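Local structure of UDP-N-acetylglucosamine 4,6-dehydratase (Vibrio fischeri, 3PVZ) at residues E128-P131 with F132-M135; A298-L301 with P302-K306. The protein binds NAD and is probably a lyase that removes water from UDP-N-acetylglucosamine. All coordinates share one frame; numbering follows the deposited sequence. Where two conformers were deposited one is given.

Interaction 1 of 2, residues E128-P131 with F132-M135; sequences EKDP and FTLM
Asp130 and Pro131 start helix 131-154: the amide of Met135 bonds to Pro131 O at 3.1 Å, and Leu134 N reaches Asp130 O in a weaker bond. Asp130 is the N-cap. Its CG sits between the backbone N and the carbonyl carbon (chi1 68°), which swings the carboxylate over the first turn. There Asp130 OD2 accepts from two backbone amides, Phe132 N at 2.8 Å and Thr133 N at 2.8 Å. The bond from Thr133 N is nearly straight (168°), that from Phe132 N more bent. Both amides come from the same face of the carboxylate plane, well out of it. Asp130 OD1 takes the hydroxyl of Thr133 on its syn lone pair, with Thr133 OG1 2.7 Å away. Lys129 NZ meets Asp130 OD1 on the anti side, tilted out of the carboxylate plane, in a salt bridge of 3.0 Å. This lysine also bonds to Thr93 O and makes a cation-pi contact with Phe94, both of the second subunit. Phe132 and Pro131 lie side by side. Pro131 CG stands over the centre of one face of the Phe132 ring, 4.1 Å from its centroid, in a CH-pi contact. Glu128 CG lies 4.2 Å from Leu134 CD1; the carboxylate of Glu128 turns elsewhere, to Met174 N. Four donors thus hold the buried Asp130 carboxylate and fix its rotation. The lysine and the amides at the helix start would be expected to stabilise its negative charge, in a cap that lies against the second subunit.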
# COMPACT_ATOMS: atom_id res chain seq x y z
N GLU A 128 11.69 9.33 4.11
CA GLU A 128 13.05 9.84 4.00
C GLU A 128 14.14 9.09 4.74
O GLU A 128 15.30 9.40 4.52
CB GLU A 128 13.09 11.22 4.64
CG GLU A 128 13.05 12.31 3.70
CD GLU A 128 13.16 13.62 4.44
OE1 GLU A 128 14.19 13.82 5.13
OE2 GLU A 128 12.22 14.43 4.31
N LYS A 129 13.77 8.24 5.69
CA LYS A 129 14.73 7.60 6.62
C LYS A 129 15.99 7.18 5.94
O LYS A 129 17.09 7.47 6.38
CB LYS A 129 14.15 6.28 7.17
CG LYS A 129 13.27 6.41 8.41
CD LYS A 129 12.60 5.06 8.81
CE LYS A 129 12.22 4.12 7.67
NZ LYS A 129 13.36 3.19 7.19
N ASP A 130 15.80 6.41 4.87
CA ASP A 130 16.86 5.59 4.32
C ASP A 130 16.95 5.86 2.84
O ASP A 130 16.04 6.38 2.26
CB ASP A 130 16.57 4.12 4.60
CG ASP A 130 15.36 3.60 3.84
OD1 ASP A 130 14.22 3.71 4.34
OD2 ASP A 130 15.56 3.04 2.74
N PRO A 131 18.08 5.54 2.23
CA PRO A 131 18.19 5.93 0.85
C PRO A 131 17.33 5.07 -0.11
O PRO A 131 17.11 5.46 -1.24
CB PRO A 131 19.69 5.80 0.56
CG PRO A 131 20.26 4.92 1.63
CD PRO A 131 19.28 4.84 2.74
N PHE A 132 16.83 3.93 0.36
CA PHE A 132 16.13 3.02 -0.53
C PHE A 132 14.67 3.43 -0.64
O PHE A 132 14.16 3.58 -1.73
CB PHE A 132 16.34 1.58 -0.06
CG PHE A 132 17.75 1.32 0.42
CD1 PHE A 132 18.82 1.41 -0.46
CD2 PHE A 132 17.99 1.03 1.76
CE1 PHE A 132 20.13 1.19 -0.01
CE2 PHE A 132 19.29 0.81 2.21
CZ PHE A 132 20.36 0.88 1.31
N THR A 133 14.03 3.69 0.48
CA THR A 133 12.69 4.25 0.46
C THR A 133 12.64 5.62 -0.24
O THR A 133 11.71 5.90 -0.99
CB THR A 133 12.11 4.36 1.88
OG1 THR A 133 12.30 3.12 2.58
CG2 THR A 133 10.64 4.64 1.80
N LEU A 134 13.68 6.42 -0.05
CA LEU A 134 13.78 7.74 -0.66
C LEU A 134 13.86 7.64 -2.17
O LEU A 134 13.28 8.45 -2.87
CB LEU A 134 15.04 8.43 -0.13
CG LEU A 134 15.33 9.91 -0.39
CD1 LEU A 134 14.14 10.80 -0.06
CD2 LEU A 134 16.54 10.34 0.43
N MSE A 135 14.59 6.66 -2.67
CA MSE A 135 14.69 6.45 -4.12
C MSE A 135 13.34 6.01 -4.64
O MSE A 135 12.92 6.47 -5.67
CB MSE A 135 15.74 5.41 -4.48
CG MSE A 135 15.90 5.10 -5.94
SE MSE A 135 16.44 6.64 -6.93
CE MSE A 135 18.38 6.39 -6.73

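Interaction 2 of 2, residues A298-L301 with P302-K306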
# COMPACT_ATOMS: atom_id res chain seq x y z
N ALA A 298 -5.39 1.13 29.44
CA ALA A 298 -6.15 0.69 28.27
C ALA A 298 -6.82 -0.69 28.43
O ALA A 298 -7.81 -0.99 27.75
CB ALA A 298 -5.24 0.67 27.05
N LYS A 299 -6.30 -1.52 29.33
CA LYS A 299 -6.85 -2.88 29.54
C LYS A 299 -8.23 -2.84 30.21
O LYS A 299 -9.11 -3.62 29.85
CB LYS A 299 -5.92 -3.75 30.40
CG LYS A 299 -4.43 -3.61 30.13
CD LYS A 299 -3.63 -4.79 30.67
CE LYS A 299 -2.13 -4.56 30.52
NZ LYS A 299 -1.33 -5.47 31.39
N THR A 300 -8.38 -1.92 31.16
CA THR A 300 -9.57 -1.90 32.02
C THR A 300 -10.52 -0.72 31.82
O THR A 300 -11.72 -0.84 32.11
CB THR A 300 -9.18 -1.96 33.52
OG1 THR A 300 -10.35 -2.19 34.31
CG2 THR A 300 -8.49 -0.67 33.95
N LEU A 301 -10.01 0.42 31.31
CA LEU A 301 -10.82 1.67 31.24
C LEU A 301 -11.97 1.68 30.23
O LEU A 301 -13.04 2.20 30.53
CB LEU A 301 -9.93 2.91 31.05
CG LEU A 301 -9.33 3.59 32.30
CD1 LEU A 301 -8.46 4.79 31.93
CD2 LEU A 301 -10.42 4.05 33.27
N PRO A 302 -11.76 1.13 29.02
CA PRO A 302 -12.81 1.02 28.00
C PRO A 302 -14.07 0.27 28.42
O PRO A 302 -15.15 0.57 27.90
CB PRO A 302 -12.12 0.26 26.88
CG PRO A 302 -10.71 0.66 27.00
CD PRO A 302 -10.45 0.75 28.46
N ALA A 303 -13.93 -0.70 29.32
CA ALA A 303 -15.07 -1.35 29.98
C ALA A 303 -15.97 -0.32 30.69
O ALA A 303 -17.18 -0.28 30.45
CB ALA A 303 -14.59 -2.40 30.99
N GLN A 304 -15.35 0.50 31.54
CA GLN A 304 -16.02 1.60 32.28
C GLN A 304 -16.20 2.87 31.42
O GLN A 304 -16.19 3.99 31.95
CB GLN A 304 -15.21 1.94 33.54
CG GLN A 304 -15.17 0.80 34.59
CD GLN A 304 -13.81 0.63 35.26
OE1 GLN A 304 -13.30 1.55 35.91
NE2 GLN A 304 -13.22 -0.55 35.11
N GLY A 305 -16.33 2.71 30.10
CA GLY A 305 -16.58 3.83 29.17
C GLY A 305 -15.67 5.06 29.24
O GLY A 305 -16.13 6.16 28.99
N LYS A 306 -14.40 4.86 29.61
CA LYS A 306 -13.35 5.88 29.51
C LYS A 306 -12.28 5.36 28.51
O LYS A 306 -12.13 4.13 28.35
CB LYS A 306 -12.70 6.13 30.88
CG LYS A 306 -13.44 7.11 31.82
CD LYS A 306 -12.67 7.28 33.15
CE LYS A 306 -12.78 8.71 33.77
NZ LYS A 306 -12.08 9.80 32.98
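Leu301 and Pro302 form the tight part of this contact, where the chain leaves helix 291-300 and turns toward strand 306-312. Leu301 CB lies 3.4 Å from Pro302 CD, a tight spacing largely set by the peptide link. The proline ring also lies against the last turn of the helix, with Pro302 CD 3.2 Å from Ala298 O. Having no N-H, Pro302 cannot donate to that carbonyl, and its ring carbons meet the oxygen instead. Beyond it, residues Pro302 to Gly305 make a type I beta turn, closed by a weak bond from Gly305 N to Pro302 O. Lys306 N then returns to Leu301 O at 3.1 Å, an almost straight N-H bond (163°) that comes from well above the carbonyl plane. Beside it, CD2 of Leu301 touches both CB and CD of Lys306, each at 3.9 Å. The lysine crosses the leucine with its aliphatic part; its chain bends beyond CG and carries NZ past the leucine. Both side chains also touch His286 on strand 284-287. The solvent side is looser. Gln304 bends at chi2, and its NE2 lies 3.4 Å from Thr300 OG1 in one of two modelled conformers of the threonine. Ala303 CB adds a light touch on Thr300 O, at 3.5 Å. The Lys306 N to Leu301 O bond closes the loop, and Gly305 ties it to Glu284. Apolar packing of Leu301 against the aliphatic part of Lys306 flanks that closing bond.

How the interactions relate
Both interactions are local turns at a helix end, but at opposite helix termini: interaction 1 begins helix 131-154, and interaction 2 follows helix 291-300. Their centres lie 40 Å apart and their nearest atoms about 26 Å, so they do not touch. Interaction 1 belongs to the part of the chain that binds NAD. The side chain of Thr133 is about 11 Å from a bound NAD and also about 11 Å from the side chain of the NAD-binding Lys123. Interaction 1 also meets the second subunit. Interaction 2 lies away from the annotated sites; its centre is about 35 Å from the centre of the chain, beside the three-stranded sheet of 224-227, 306-312 and 284-287.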